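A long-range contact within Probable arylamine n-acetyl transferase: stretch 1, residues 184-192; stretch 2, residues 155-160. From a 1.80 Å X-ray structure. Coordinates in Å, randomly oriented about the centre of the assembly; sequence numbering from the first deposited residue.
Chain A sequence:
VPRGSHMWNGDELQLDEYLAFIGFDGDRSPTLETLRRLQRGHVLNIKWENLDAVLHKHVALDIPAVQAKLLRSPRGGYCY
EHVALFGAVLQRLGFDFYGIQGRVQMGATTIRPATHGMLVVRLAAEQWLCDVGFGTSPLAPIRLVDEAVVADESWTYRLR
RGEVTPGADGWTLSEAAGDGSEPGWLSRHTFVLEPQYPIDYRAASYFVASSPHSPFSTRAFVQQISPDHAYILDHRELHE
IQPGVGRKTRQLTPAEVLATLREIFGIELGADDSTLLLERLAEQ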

# COMPACT_ATOMS: atom_id res chain seq x y z
N GLY A 184 2.86 20.14 13.14
CA GLY A 184 3.90 19.15 13.29
C GLY A 184 3.69 17.95 12.39
O GLY A 184 2.68 17.84 11.68
N TRP A 185 4.66 17.06 12.39
CA TRP A 185 4.66 15.92 11.49
C TRP A 185 4.96 14.64 12.20
O TRP A 185 5.70 14.65 13.18
CB TRP A 185 5.75 16.15 10.42
CG TRP A 185 5.52 17.41 9.64
CD1 TRP A 185 6.08 18.64 9.88
CD2 TRP A 185 4.52 17.61 8.65
NE1 TRP A 185 5.54 19.57 9.02
CE2 TRP A 185 4.57 18.97 8.26
CE3 TRP A 185 3.59 16.76 8.02
CZ2 TRP A 185 3.73 19.49 7.27
CZ3 TRP A 185 2.76 17.28 7.04
CH2 TRP A 185 2.84 18.63 6.67
N LEU A 186 4.42 13.53 11.67
CA LEU A 186 4.73 12.18 12.13
C LEU A 186 5.43 11.44 11.00
O LEU A 186 4.80 11.22 9.96
CB LEU A 186 3.46 11.41 12.57
CG LEU A 186 3.68 9.94 13.02
CD1 LEU A 186 4.48 9.86 14.35
CD2 LEU A 186 2.36 9.18 13.13
N SER A 187 6.71 11.02 11.18
CA SER A 187 7.38 10.26 10.11
C SER A 187 6.62 8.98 9.80
O SER A 187 6.22 8.28 10.73
CB SER A 187 8.83 9.93 10.47
OG SER A 187 8.90 8.99 11.54
N ARG A 188 6.38 8.69 8.51
CA ARG A 188 5.74 7.44 8.09
C ARG A 188 6.83 6.44 7.75
O ARG A 188 6.98 5.43 8.41
CB ARG A 188 4.83 7.63 6.87
CG ARG A 188 3.40 7.84 7.20
CD ARG A 188 2.59 7.74 5.94
NE ARG A 188 1.20 8.06 6.23
CZ ARG A 188 0.22 8.04 5.34
NH1 ARG A 188 0.47 7.73 4.08
NH2 ARG A 188 -1.02 8.34 5.71
N HIS A 189 7.59 6.74 6.70
CA HIS A 189 8.69 5.90 6.26
C HIS A 189 9.85 6.74 5.74
O HIS A 189 9.69 7.93 5.46
CB HIS A 189 8.21 4.92 5.16
CG HIS A 189 7.54 5.54 3.96
ND1 HIS A 189 8.26 6.28 3.04
CD2 HIS A 189 6.27 5.39 3.51
CE1 HIS A 189 7.39 6.64 2.11
NE2 HIS A 189 6.19 6.09 2.33
N THR A 190 11.02 6.11 5.64
CA THR A 190 12.20 6.68 4.99
C THR A 190 12.46 5.81 3.78
O THR A 190 12.16 4.62 3.82
CB THR A 190 13.44 6.78 5.90
OG1 THR A 190 13.89 5.46 6.26
CG2 THR A 190 13.21 7.66 7.14
N PHE A 191 13.00 6.37 2.71
CA PHE A 191 13.33 5.54 1.54
C PHE A 191 14.57 6.09 0.86
O PHE A 191 14.93 7.23 1.05
CB PHE A 191 12.15 5.44 0.54
CG PHE A 191 11.64 6.75 -0.03
CD1 PHE A 191 10.64 7.46 0.62
CD2 PHE A 191 12.13 7.25 -1.23
CE1 PHE A 191 10.19 8.68 0.12
CE2 PHE A 191 11.68 8.46 -1.74
CZ PHE A 191 10.69 9.16 -1.07
N VAL A 192 15.20 5.23 0.06
CA VAL A 192 16.35 5.53 -0.80
C VAL A 192 15.93 5.09 -2.20
O VAL A 192 15.07 4.23 -2.34
CB VAL A 192 17.65 4.86 -0.30
CG1 VAL A 192 18.07 5.41 1.06
CG2 VAL A 192 17.53 3.35 -0.28
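Stretch 2 (155-160) WTYRLR

Stretch 2 is extended from W155 to R160, every residue in strand conformation, and it crosses the strand that begins at W185 rather than pairing with it. The N-to-C directions of the two strands differ by 69° (signed crossing angle -69°), and their axes approach no closer than 8.1 Å. At that spacing side chains must bridge the gap; the nearest CA atoms across the contact, those of W185 and R158, are still 7.4 Å apart.

W155 opens the strand but makes no real contact with stretch 1. T156 points sideways, and its methyl CG2 lies 3.8 Å from CH2 of W185, at the edge of the indole; a small branched residue offers a carbon here without covering the ring. Y157 points away at CA-to-CB, yet its backbone C is 3.6 Å from W185 CZ3, and its long aromatic side chain brings its end back towards stretch 1. There Y157 CE1 lies 3.4 Å from R188 NH1, over one face of the flat guanidinium, whose nitrogens are hydrogen-bonded elsewhere in the structure.

R158 points toward stretch 1 and packs against the face of W185. CB of R158 sits 3.6 Å from CD2 of W185 and 3.5 Å from the centroid of its six-membered ring, only 8° off the ring normal, a CH-pi contact over the indole face. The aliphatic base of arginine suits such a surface, while NE and NH2 of R158 find hydrogen bonds elsewhere. L159, like Y157, points away at CA-to-CB, but its end comes nearer: CD1 of L159 lies 4.0 Å from CZ of F191, at the edge of the phenyl ring, an apolar contact between two buried residues. R160 ends the stretch exposed and beyond reach of stretch 1, a setting in which a charged side chain is readily accommodated.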

# COMPACT_ATOMS: atom_id res chain seq x y z
N TRP A 155 -5.84 15.23 3.49
CA TRP A 155 -4.60 14.75 4.08
C TRP A 155 -3.49 15.68 3.72
O TRP A 155 -3.58 16.38 2.70
CB TRP A 155 -4.28 13.32 3.60
CG TRP A 155 -5.43 12.38 3.78
CD1 TRP A 155 -6.39 12.07 2.86
CD2 TRP A 155 -5.84 11.78 5.01
NE1 TRP A 155 -7.36 11.27 3.44
CE2 TRP A 155 -7.04 11.06 4.76
CE3 TRP A 155 -5.26 11.68 6.29
CZ2 TRP A 155 -7.66 10.28 5.73
CZ3 TRP A 155 -5.91 10.93 7.27
CH2 TRP A 155 -7.10 10.24 6.99
N THR A 156 -2.44 15.71 4.54
CA THR A 156 -1.26 16.56 4.30
C THR A 156 -0.02 15.73 4.56
O THR A 156 0.06 15.02 5.57
CB THR A 156 -1.29 17.84 5.14
OG1 THR A 156 -2.61 18.39 5.13
CG2 THR A 156 -0.32 18.90 4.63
N TYR A 157 0.95 15.83 3.65
CA TYR A 157 2.21 15.11 3.74
C TYR A 157 3.38 16.07 3.69
O TYR A 157 3.27 17.19 3.16
CB TYR A 157 2.33 14.08 2.59
CG TYR A 157 1.24 13.04 2.64
CD1 TYR A 157 1.23 12.05 3.63
CD2 TYR A 157 0.20 13.04 1.72
CE1 TYR A 157 0.19 11.14 3.73
CE2 TYR A 157 -0.85 12.13 1.81
CZ TYR A 157 -0.86 11.18 2.83
OH TYR A 157 -1.88 10.26 2.92
N ARG A 158 4.51 15.64 4.24
CA ARG A 158 5.76 16.38 4.16
C ARG A 158 6.82 15.45 3.62
O ARG A 158 6.94 14.32 4.09
CB ARG A 158 6.19 16.97 5.49
CG ARG A 158 7.36 17.95 5.30
CD ARG A 158 8.23 18.08 6.51
NE ARG A 158 9.19 19.17 6.35
CZ ARG A 158 9.97 19.63 7.32
NH1 ARG A 158 9.91 19.09 8.53
NH2 ARG A 158 10.81 20.63 7.09
N LEU A 159 7.54 15.90 2.62
CA LEU A 159 8.63 15.15 2.01
C LEU A 159 9.91 15.90 2.33
O LEU A 159 9.95 17.10 2.17
CB LEU A 159 8.39 15.05 0.50
CG LEU A 159 9.32 14.17 -0.33
CD1 LEU A 159 9.18 12.70 0.03
CD2 LEU A 159 9.02 14.34 -1.81
N ARG A 160 10.93 15.21 2.84
CA ARG A 160 12.19 15.86 3.18
C ARG A 160 13.36 14.91 3.00
O ARG A 160 13.42 13.86 3.65
CB ARG A 160 12.18 16.38 4.62
CG ARG A 160 13.32 17.31 4.91
CD ARG A 160 13.15 18.00 6.24
NE ARG A 160 14.26 18.92 6.47
CZ ARG A 160 14.71 19.27 7.67
NH1 ARG A 160 14.14 18.78 8.77
NH2 ARG A 160 15.72 20.12 7.79